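Local coordinates for protein tryptophan synthase alpha-subunit (Pyrococcus furiosus, PDB 1GEQ) that cleaves indoleglycerol phosphate by a retro-aldol reaction into indole and glyceraldehyde 3-phosphate, as the alpha subunit of the complex that makes L-tryptophan, at residues Gly133-Phe138 against Met155-Val160; Thr144-Leu149 against Ala186-Arg191; Thr178-Leu183 against Val207-Glu212. All coordinates share one frame; numbering follows the deposited sequence.

Interaction 1 of 3, residues Gly133-Phe138 against Met155-Val160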
loop_
_atom_site.group_PDB
_atom_site.type_symbol
_atom_site.label_atom_id
_atom_site.label_comp_id
_atom_site.label_asym_id
_atom_site.label_seq_id
_atom_site.Cartn_x
_atom_site.Cartn_y
_atom_site.Cartn_z
ATOM N N GLY A 133 14.924 11.771 1.716
ATOM C CA GLY A 133 15.157 10.474 2.326
ATOM C C GLY A 133 13.956 9.548 2.332
ATOM O O GLY A 133 13.811 8.726 3.231
ATOM N N ILE A 134 13.089 9.680 1.332
ATOM C CA ILE A 134 11.909 8.829 1.238
ATOM C C ILE A 134 12.038 7.879 0.056
ATOM O O ILE A 134 12.386 8.295 -1.047
ATOM C CB ILE A 134 10.619 9.672 1.073
ATOM C CG1 ILE A 134 10.319 10.409 2.379
ATOM C CG2 ILE A 134 9.437 8.766 0.694
ATOM C CD1 ILE A 134 9.972 9.478 3.535
ATOM N N LYS A 135 11.767 6.601 0.292
ATOM C CA LYS A 135 11.852 5.601 -0.764
ATOM C C LYS A 135 10.620 5.651 -1.665
ATOM O O LYS A 135 9.499 5.899 -1.204
ATOM C CB LYS A 135 12.012 4.204 -0.162
ATOM C CG LYS A 135 13.431 3.910 0.327
ATOM C CD LYS A 135 13.531 2.534 0.977
ATOM C CE LYS A 135 14.974 2.208 1.360
ATOM N NZ LYS A 135 15.071 0.886 2.046
ATOM N N THR A 136 10.830 5.410 -2.954
ATOM C CA THR A 136 9.735 5.463 -3.906
ATOM C C THR A 136 9.154 4.102 -4.253
ATOM O O THR A 136 9.877 3.114 -4.384
ATOM C CB THR A 136 10.176 6.135 -5.226
ATOM O OG1 THR A 136 11.291 5.418 -5.769
ATOM C CG2 THR A 136 10.573 7.594 -4.986
ATOM N N VAL A 137 7.835 4.071 -4.385
ATOM C CA VAL A 137 7.116 2.866 -4.770
ATOM C C VAL A 137 6.279 3.282 -5.977
ATOM O O VAL A 137 5.560 4.279 -5.922
ATOM C CB VAL A 137 6.168 2.383 -3.654
ATOM C CG1 VAL A 137 5.410 1.133 -4.105
ATOM C CG2 VAL A 137 6.949 2.102 -2.404
ATOM N N PHE A 138 6.397 2.539 -7.075
ATOM C CA PHE A 138 5.626 2.825 -8.279
ATOM C C PHE A 138 4.786 1.611 -8.623
ATOM O O PHE A 138 5.180 0.477 -8.358
ATOM C CB PHE A 138 6.536 3.157 -9.459
ATOM C CG PHE A 138 7.192 4.494 -9.350
ATOM C CD1 PHE A 138 8.483 4.610 -8.846
ATOM C CD2 PHE A 138 6.513 5.647 -9.739
ATOM C CE1 PHE A 138 9.094 5.855 -8.735
ATOM C CE2 PHE A 138 7.119 6.906 -9.631
ATOM C CZ PHE A 138 8.414 7.007 -9.127
ATOM N N MET A 155 13.538 3.841 -11.557
ATOM C CA MET A 155 13.229 4.989 -10.709
ATOM C C MET A 155 12.817 4.549 -9.307
ATOM O O MET A 155 12.720 5.368 -8.396
ATOM C CB MET A 155 12.089 5.816 -11.311
ATOM C CG MET A 155 12.356 6.379 -12.686
ATOM S SD MET A 155 11.030 7.503 -13.151
ATOM C CE MET A 155 9.632 6.369 -13.271
ATOM N N THR A 156 12.569 3.256 -9.138
ATOM C CA THR A 156 12.125 2.736 -7.849
ATOM C C THR A 156 13.235 2.461 -6.840
ATOM O O THR A 156 14.207 1.778 -7.152
ATOM C CB THR A 156 11.332 1.429 -8.043
ATOM O OG1 THR A 156 10.164 1.690 -8.835
ATOM C CG2 THR A 156 10.942 0.848 -6.689
ATOM N N THR A 157 13.070 2.981 -5.623
ATOM C CA THR A 157 14.048 2.746 -4.570
ATOM C C THR A 157 13.433 1.920 -3.435
ATOM O O THR A 157 14.151 1.425 -2.564
ATOM C CB THR A 157 14.638 4.081 -3.999
ATOM O OG1 THR A 157 13.590 4.894 -3.457
ATOM C CG2 THR A 157 15.360 4.868 -5.106
ATOM N N GLY A 158 12.105 1.765 -3.450
ATOM C CA GLY A 158 11.428 0.985 -2.421
ATOM C C GLY A 158 11.108 -0.415 -2.929
ATOM O O GLY A 158 11.775 -1.383 -2.557
ATOM N N PHE A 159 10.060 -0.522 -3.743
ATOM C CA PHE A 159 9.678 -1.784 -4.379
ATOM C C PHE A 159 8.663 -1.471 -5.467
ATOM O O PHE A 159 8.088 -0.386 -5.492
ATOM C CB PHE A 159 9.121 -2.811 -3.368
ATOM C CG PHE A 159 7.852 -2.386 -2.675
ATOM C CD1 PHE A 159 6.611 -2.708 -3.217
ATOM C CD2 PHE A 159 7.898 -1.692 -1.465
ATOM C CE1 PHE A 159 5.431 -2.350 -2.576
ATOM C CE2 PHE A 159 6.712 -1.321 -0.807
ATOM C CZ PHE A 159 5.475 -1.654 -1.368
ATOM N N VAL A 160 8.480 -2.403 -6.391
ATOM C CA VAL A 160 7.532 -2.224 -7.473
ATOM C C VAL A 160 6.221 -2.876 -7.057
ATOM O O VAL A 160 6.195 -4.036 -6.642
ATOM C CB VAL A 160 8.051 -2.876 -8.775
ATOM C CG1 VAL A 160 6.992 -2.793 -9.857
ATOM C CG2 VAL A 160 9.332 -2.164 -9.224
HETATM O O HOH W 1 14.211 7.587 -2.925
#

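Interaction 2 of 3, residues Thr144-Leu149 against Ala186-Arg191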
loop_
_atom_site.group_PDB
_atom_site.type_symbol
_atom_site.label_atom_id
_atom_site.label_comp_id
_atom_site.label_asym_id
_atom_site.label_seq_id
_atom_site.Cartn_x
_atom_site.Cartn_y
_atom_site.Cartn_z
ATOM N N THR A 144 0.842 -2.593 -18.623
ATOM C CA THR A 144 2.151 -1.951 -18.599
ATOM C C THR A 144 3.096 -2.809 -19.450
ATOM O O THR A 144 3.265 -3.986 -19.180
ATOM C CB THR A 144 2.718 -1.885 -17.162
ATOM O OG1 THR A 144 1.840 -1.111 -16.330
ATOM C CG2 THR A 144 4.117 -1.266 -17.172
ATOM N N PRO A 145 3.707 -2.234 -20.506
ATOM C CA PRO A 145 4.628 -2.994 -21.361
ATOM C C PRO A 145 5.995 -3.214 -20.699
ATOM O O PRO A 145 6.374 -2.488 -19.789
ATOM C CB PRO A 145 4.737 -2.119 -22.608
ATOM C CG PRO A 145 4.625 -0.723 -22.029
ATOM C CD PRO A 145 3.477 -0.882 -21.043
ATOM N N ASP A 146 6.735 -4.210 -21.176
ATOM C CA ASP A 146 8.055 -4.516 -20.625
ATOM C C ASP A 146 8.961 -3.294 -20.565
ATOM O O ASP A 146 9.642 -3.062 -19.559
ATOM C CB ASP A 146 8.756 -5.588 -21.463
ATOM C CG ASP A 146 8.140 -6.957 -21.294
ATOM O OD1 ASP A 146 7.355 -7.148 -20.345
ATOM O OD2 ASP A 146 8.455 -7.845 -22.108
ATOM N N GLU A 147 8.985 -2.520 -21.644
ATOM C CA GLU A 147 9.834 -1.341 -21.697
ATOM C C GLU A 147 9.527 -0.368 -20.573
ATOM O O GLU A 147 10.443 0.208 -19.986
ATOM C CB GLU A 147 9.693 -0.632 -23.044
ATOM C CG GLU A 147 9.699 -1.574 -24.240
ATOM C CD GLU A 147 8.369 -2.279 -24.406
ATOM O OE1 GLU A 147 7.369 -1.584 -24.679
ATOM O OE2 GLU A 147 8.315 -3.518 -24.253
ATOM N N ARG A 148 8.245 -0.175 -20.273
ATOM C CA ARG A 148 7.872 0.739 -19.204
ATOM C C ARG A 148 8.190 0.144 -17.826
ATOM O O ARG A 148 8.514 0.871 -16.899
ATOM C CB ARG A 148 6.386 1.095 -19.283
ATOM C CG ARG A 148 6.054 2.437 -18.634
ATOM C CD ARG A 148 4.548 2.666 -18.477
ATOM N NE ARG A 148 3.782 2.450 -19.705
ATOM C CZ ARG A 148 3.875 3.189 -20.806
ATOM N NH1 ARG A 148 4.717 4.214 -20.863
ATOM N NH2 ARG A 148 3.114 2.906 -21.857
ATOM N N LEU A 149 8.073 -1.174 -17.689
ATOM C CA LEU A 149 8.399 -1.822 -16.419
ATOM C C LEU A 149 9.867 -1.550 -16.074
ATOM O O LEU A 149 10.216 -1.347 -14.911
ATOM C CB LEU A 149 8.168 -3.337 -16.503
ATOM C CG LEU A 149 6.803 -3.850 -16.027
ATOM C CD1 LEU A 149 6.676 -5.334 -16.339
ATOM C CD2 LEU A 149 6.647 -3.603 -14.530
ATOM N N ALA A 186 7.383 -9.163 -14.739
ATOM C CA ALA A 186 8.081 -8.314 -13.785
ATOM C C ALA A 186 9.331 -8.975 -13.184
ATOM O O ALA A 186 10.375 -8.343 -13.085
ATOM C CB ALA A 186 7.129 -7.890 -12.675
ATOM N N LYS A 187 9.219 -10.241 -12.794
ATOM C CA LYS A 187 10.347 -10.955 -12.193
ATOM C C LYS A 187 11.490 -11.119 -13.193
ATOM O O LYS A 187 12.637 -11.304 -12.804
ATOM C CB LYS A 187 9.910 -12.332 -11.672
ATOM C CG LYS A 187 8.875 -12.294 -10.539
ATOM C CD LYS A 187 9.227 -11.252 -9.464
ATOM C CE LYS A 187 10.671 -11.379 -8.983
ATOM N NZ LYS A 187 10.901 -12.427 -7.963
ATOM N N ARG A 188 11.172 -11.015 -14.476
ATOM C CA ARG A 188 12.168 -11.151 -15.528
ATOM C C ARG A 188 12.904 -9.839 -15.777
ATOM O O ARG A 188 14.009 -9.818 -16.311
ATOM C CB ARG A 188 11.481 -11.580 -16.825
ATOM C CG ARG A 188 12.426 -12.023 -17.915
ATOM C CD ARG A 188 11.684 -12.194 -19.231
ATOM N NE ARG A 188 11.597 -10.938 -19.965
ATOM C CZ ARG A 188 10.463 -10.354 -20.337
ATOM N NH1 ARG A 188 9.297 -10.909 -20.042
ATOM N NH2 ARG A 188 10.498 -9.215 -21.017
ATOM N N ILE A 189 12.280 -8.746 -15.366
ATOM C CA ILE A 189 12.837 -7.423 -15.595
ATOM C C ILE A 189 13.346 -6.654 -14.390
ATOM O O ILE A 189 14.416 -6.054 -14.448
ATOM C CB ILE A 189 11.784 -6.532 -16.299
ATOM C CG1 ILE A 189 11.425 -7.137 -17.654
ATOM C CG2 ILE A 189 12.306 -5.099 -16.463
ATOM C CD1 ILE A 189 10.278 -6.426 -18.358
ATOM N N CYS A 190 12.572 -6.660 -13.308
ATOM C CA CYS A 190 12.920 -5.884 -12.132
ATOM C C CYS A 190 14.051 -6.374 -11.242
ATOM O O CYS A 190 14.141 -7.552 -10.930
ATOM C CB CYS A 190 11.685 -5.706 -11.255
ATOM S SG CYS A 190 10.284 -5.035 -12.153
ATOM N N ARG A 191 14.891 -5.423 -10.831
ATOM C CA ARG A 191 15.986 -5.709 -9.917
ATOM C C ARG A 191 15.405 -5.468 -8.515
ATOM O O ARG A 191 15.819 -6.098 -7.542
ATOM C CB ARG A 191 17.177 -4.781 -10.209
ATOM C CG ARG A 191 17.837 -5.080 -11.562
ATOM C CD ARG A 191 19.038 -4.194 -11.860
ATOM N NE ARG A 191 19.888 -4.786 -12.898
ATOM C CZ ARG A 191 19.728 -4.618 -14.210
ATOM N NH1 ARG A 191 18.739 -3.863 -14.673
ATOM N NH2 ARG A 191 20.548 -5.225 -15.060
#

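Interaction 3 of 3, residues Thr178-Leu183 against Val207-Glu212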
loop_
_atom_site.group_PDB
_atom_site.type_symbol
_atom_site.label_atom_id
_atom_site.label_comp_id
_atom_site.label_asym_id
_atom_site.label_seq_id
_atom_site.Cartn_x
_atom_site.Cartn_y
_atom_site.Cartn_z
ATOM N N THR A 178 -4.008 -12.738 -16.460
ATOM C CA THR A 178 -3.324 -11.522 -16.865
ATOM C C THR A 178 -2.477 -10.963 -15.719
ATOM O O THR A 178 -1.464 -10.309 -15.949
ATOM C CB THR A 178 -4.330 -10.459 -17.363
ATOM O OG1 THR A 178 -3.621 -9.440 -18.072
ATOM C CG2 THR A 178 -5.083 -9.832 -16.205
ATOM N N ALA A 179 -2.898 -11.238 -14.487
ATOM C CA ALA A 179 -2.173 -10.790 -13.302
ATOM C C ALA A 179 -0.924 -11.662 -13.125
ATOM O O ALA A 179 0.141 -11.167 -12.765
ATOM C CB ALA A 179 -3.069 -10.901 -12.079
ATOM N N TYR A 180 -1.064 -12.964 -13.361
ATOM C CA TYR A 180 0.077 -13.861 -13.256
ATOM C C TYR A 180 1.088 -13.508 -14.339
ATOM O O TYR A 180 2.299 -13.593 -14.120
ATOM C CB TYR A 180 -0.366 -15.317 -13.428
ATOM C CG TYR A 180 -0.923 -15.947 -12.174
ATOM C CD1 TYR A 180 -2.289 -16.194 -12.036
ATOM C CD2 TYR A 180 -0.084 -16.309 -11.132
ATOM C CE1 TYR A 180 -2.802 -16.784 -10.889
ATOM C CE2 TYR A 180 -0.588 -16.902 -9.971
ATOM C CZ TYR A 180 -1.947 -17.140 -9.862
ATOM O OH TYR A 180 -2.448 -17.742 -8.730
ATOM N N ASP A 181 0.586 -13.117 -15.510
ATOM C CA ASP A 181 1.462 -12.755 -16.617
ATOM C C ASP A 181 2.284 -11.529 -16.249
ATOM O O ASP A 181 3.483 -11.457 -16.543
ATOM C CB ASP A 181 0.651 -12.455 -17.885
ATOM C CG ASP A 181 1.524 -11.971 -19.036
ATOM O OD1 ASP A 181 1.581 -10.746 -19.286
ATOM O OD2 ASP A 181 2.174 -12.821 -19.682
ATOM N N LEU A 182 1.635 -10.568 -15.607
ATOM C CA LEU A 182 2.304 -9.336 -15.201
ATOM C C LEU A 182 3.436 -9.680 -14.214
ATOM O O LEU A 182 4.523 -9.125 -14.288
ATOM C CB LEU A 182 1.304 -8.405 -14.518
ATOM C CG LEU A 182 1.598 -6.897 -14.427
ATOM C CD1 LEU A 182 0.956 -6.340 -13.162
ATOM C CD2 LEU A 182 3.063 -6.626 -14.430
ATOM N N LEU A 183 3.150 -10.581 -13.281
ATOM C CA LEU A 183 4.144 -10.992 -12.287
ATOM C C LEU A 183 5.330 -11.697 -12.956
ATOM O O LEU A 183 6.484 -11.399 -12.663
ATOM C CB LEU A 183 3.497 -11.927 -11.256
ATOM C CG LEU A 183 4.429 -12.583 -10.220
ATOM C CD1 LEU A 183 5.220 -11.519 -9.455
ATOM C CD2 LEU A 183 3.580 -13.417 -9.287
ATOM N N VAL A 207 -0.109 -18.732 -1.364
ATOM C CA VAL A 207 0.822 -19.803 -1.711
ATOM C C VAL A 207 1.211 -19.745 -3.190
ATOM O O VAL A 207 2.390 -19.816 -3.542
ATOM C CB VAL A 207 0.209 -21.189 -1.396
ATOM C CG1 VAL A 207 1.152 -22.297 -1.840
ATOM C CG2 VAL A 207 -0.080 -21.295 0.099
ATOM N N SER A 208 0.211 -19.617 -4.053
ATOM C CA SER A 208 0.441 -19.544 -5.491
ATOM C C SER A 208 1.301 -18.346 -5.898
ATOM O O SER A 208 2.252 -18.489 -6.674
ATOM C CB SER A 208 -0.896 -19.467 -6.226
ATOM O OG SER A 208 -0.690 -19.175 -7.596
ATOM N N LEU A 209 0.969 -17.168 -5.376
ATOM C CA LEU A 209 1.713 -15.965 -5.723
ATOM C C LEU A 209 3.168 -16.007 -5.255
ATOM O O LEU A 209 4.065 -15.594 -5.981
ATOM C CB LEU A 209 0.993 -14.732 -5.176
ATOM C CG LEU A 209 -0.363 -14.511 -5.879
ATOM C CD1 LEU A 209 -1.164 -13.438 -5.153
ATOM C CD2 LEU A 209 -0.124 -14.125 -7.328
ATOM N N LEU A 210 3.412 -16.512 -4.051
ATOM C CA LEU A 210 4.783 -16.601 -3.570
ATOM C C LEU A 210 5.536 -17.618 -4.424
ATOM O O LEU A 210 6.680 -17.393 -4.798
ATOM C CB LEU A 210 4.801 -17.014 -2.089
ATOM C CG LEU A 210 4.333 -15.916 -1.120
ATOM C CD1 LEU A 210 4.383 -16.427 0.315
ATOM C CD2 LEU A 210 5.223 -14.688 -1.281
ATOM N N LYS A 211 4.876 -18.725 -4.755
ATOM C CA LYS A 211 5.506 -19.759 -5.564
ATOM C C LYS A 211 5.902 -19.219 -6.940
ATOM O O LYS A 211 6.892 -19.662 -7.531
ATOM C CB LYS A 211 4.557 -20.955 -5.707
ATOM C CG LYS A 211 5.188 -22.185 -6.341
ATOM C CD LYS A 211 4.310 -23.429 -6.162
ATOM C CE LYS A 211 2.934 -23.265 -6.799
ATOM N NZ LYS A 211 2.133 -24.526 -6.727
ATOM N N GLU A 212 5.138 -18.253 -7.444
ATOM C CA GLU A 212 5.411 -17.655 -8.746
ATOM C C GLU A 212 6.428 -16.517 -8.705
ATOM O O GLU A 212 6.642 -15.842 -9.706
ATOM C CB GLU A 212 4.115 -17.155 -9.389
ATOM C CG GLU A 212 3.193 -18.273 -9.811
ATOM C CD GLU A 212 3.779 -19.101 -10.939
ATOM O OE1 GLU A 212 3.599 -20.335 -10.923
ATOM O OE2 GLU A 212 4.412 -18.510 -11.841
#

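Interaction 1 of 3, residues Gly133-Phe138 against Met155-Val160
The chain from M155 to V160, leaving a helix and entering a strand, meets strand residues 135-138 in parallel sense, with the CA atoms of K135 and G158 4.9 Å apart. T136 and T157 bind reciprocally: T136 N donates to T157 OG1 at 2.9 Å in a nearly straight bond (166°), and T157 N donates to T136 OG1. Chi1 near +60° (57° in T136, 60° in T157) sets each hydroxyl between its own backbone N and carbonyl carbon. T136 OG1 also donates to M155 O, 3.0 Å away, in the carbonyl plane on a lone pair, while G158 N reaches T136 O at 2.8 Å. A water joins I134 O to T157 OG1. V137 CG1 lies over one face of the F159 ring, a CH-pi contact 4.0 Å from its centroid. F138 points away from the V137 side; M155 CE covers one face of its ring in a Met-aromatic contact, SD lying obliquely, and T156 OG1, bonded to I152 O, sits at its edge. The side chain of F159 lies about 4 Å from that of E36, a catalytic proton acceptor. The pairing closes the right-handed beta-alpha-beta crossover of strand 135-140, helix 146-155 and strand 159-163 in the TIM barrel.

Interaction 2 of 3, residues Thr144-Leu149 against Ala186-Arg191
The first turn of helix 146-155 faces the C-terminal part of helix 177-189, with L149 and A186 nearest at 7.0 Å between CA atoms. These are neighbouring helices of the outer layer of the TIM barrel, and their contact pairs an ionic edge with an apolar interior. I189 reaches across with its CD1, which comes up to D146 CB at 3.6 Å and to L149 CB at 4.2 Å; the side chains of I189 and D146 cross at about a right angle. Deeper in, L149 CD1 rests 4.2 Å from A186 CA. At the more exposed edge D146 and R188 form a salt bridge, and D146 OD1 has a further, long and weak ion pair with R185. An alanine in place of D146 would probably leave the R188 guanidinium without its carboxylate mate and freer to turn, although the CB contact with I189 would remain. Chi1 of I189 (-62°) puts CG1 beside the backbone N, where it covers one face of the guanidinium toward its rim. R188 NH2 lies 2.7 Å from D146 OD2, the oxygen in the guanidinium plane but the nitrogen well above the carboxylate plane, 72° out of it.

Interaction 3 of 3, residues Thr178-Leu183 against Val207-Glu212
This is a side-by-side helix contact in the outer layer of the barrel, partly buried, in which Y180 and L183 of helix 177-189 meet S208, L209 and E212 at the C-terminal end of helix 203-211. The axes of segments 178-183 and 207-211 run in similar directions, 30° apart, and stay 11.4 Å from each other at closest approach. Long side chains therefore bridge the space between the backbones, and the nearest CA atoms, those of L183 and E212, are 7.7 Å apart.

Y180 reaches across from helix 177-189. Its CB does not point at the other helix, but the ring extends over to it, and Y180 OH lies 2.5 Å from S208 OG, a short hydrogen bond in which either hydroxyl could be the donor. S208 OG stands anti to its backbone N (chi1 170°) and sits at the edge of the tyrosine ring, near its plane. The bond ties down the far end of the ring.

Helices 177-189 and 203-211 are consecutive in the TIM barrel, with strand 194-197 between them in the chain, and leucines of both helices touch that strand: L183 and L209 both contact V196, while L183 also reaches L162 of strand 159-163. The two leucines meet through their CD2 methyls at 4.2 Å.

L209 CD2 also packs against the tyrosine, 3.9 Å from Y180 CE2, the side chains crossing at about a right angle. E212, the first residue beyond helical geometry, contributes its aliphatic part. E212 CB lies 3.8 Å from L183 CD2, and E212 CG 4.0 Å from Y180 CE2. The carboxylate plane of E212 stands perpendicular to the tyrosine ring.

Interaction 1 is the buried contact of the three, between adjacent barrel strands and close to an active-site residue; interactions 2 and 3 are partly buried, lie in the helical layer and are remote from the annotated sites. Helix 177-189 serves both helix contacts, using its C-terminal part in interaction 2 and earlier turns in interaction 3, and L149 CD1 meets L182 CD2 between them at 4.3 Å. Interactions 1 and 2 touch through V160 CG2 and C190 SG. Chemistry follows position: backbone groups and threonine hydroxyls link strand 135-140 to the turn leading into strand 159-163, with V137 on F159 as apolar packing, whereas the outer helices combine aliphatic contacts with a salt bridge or a hydroxyl pair.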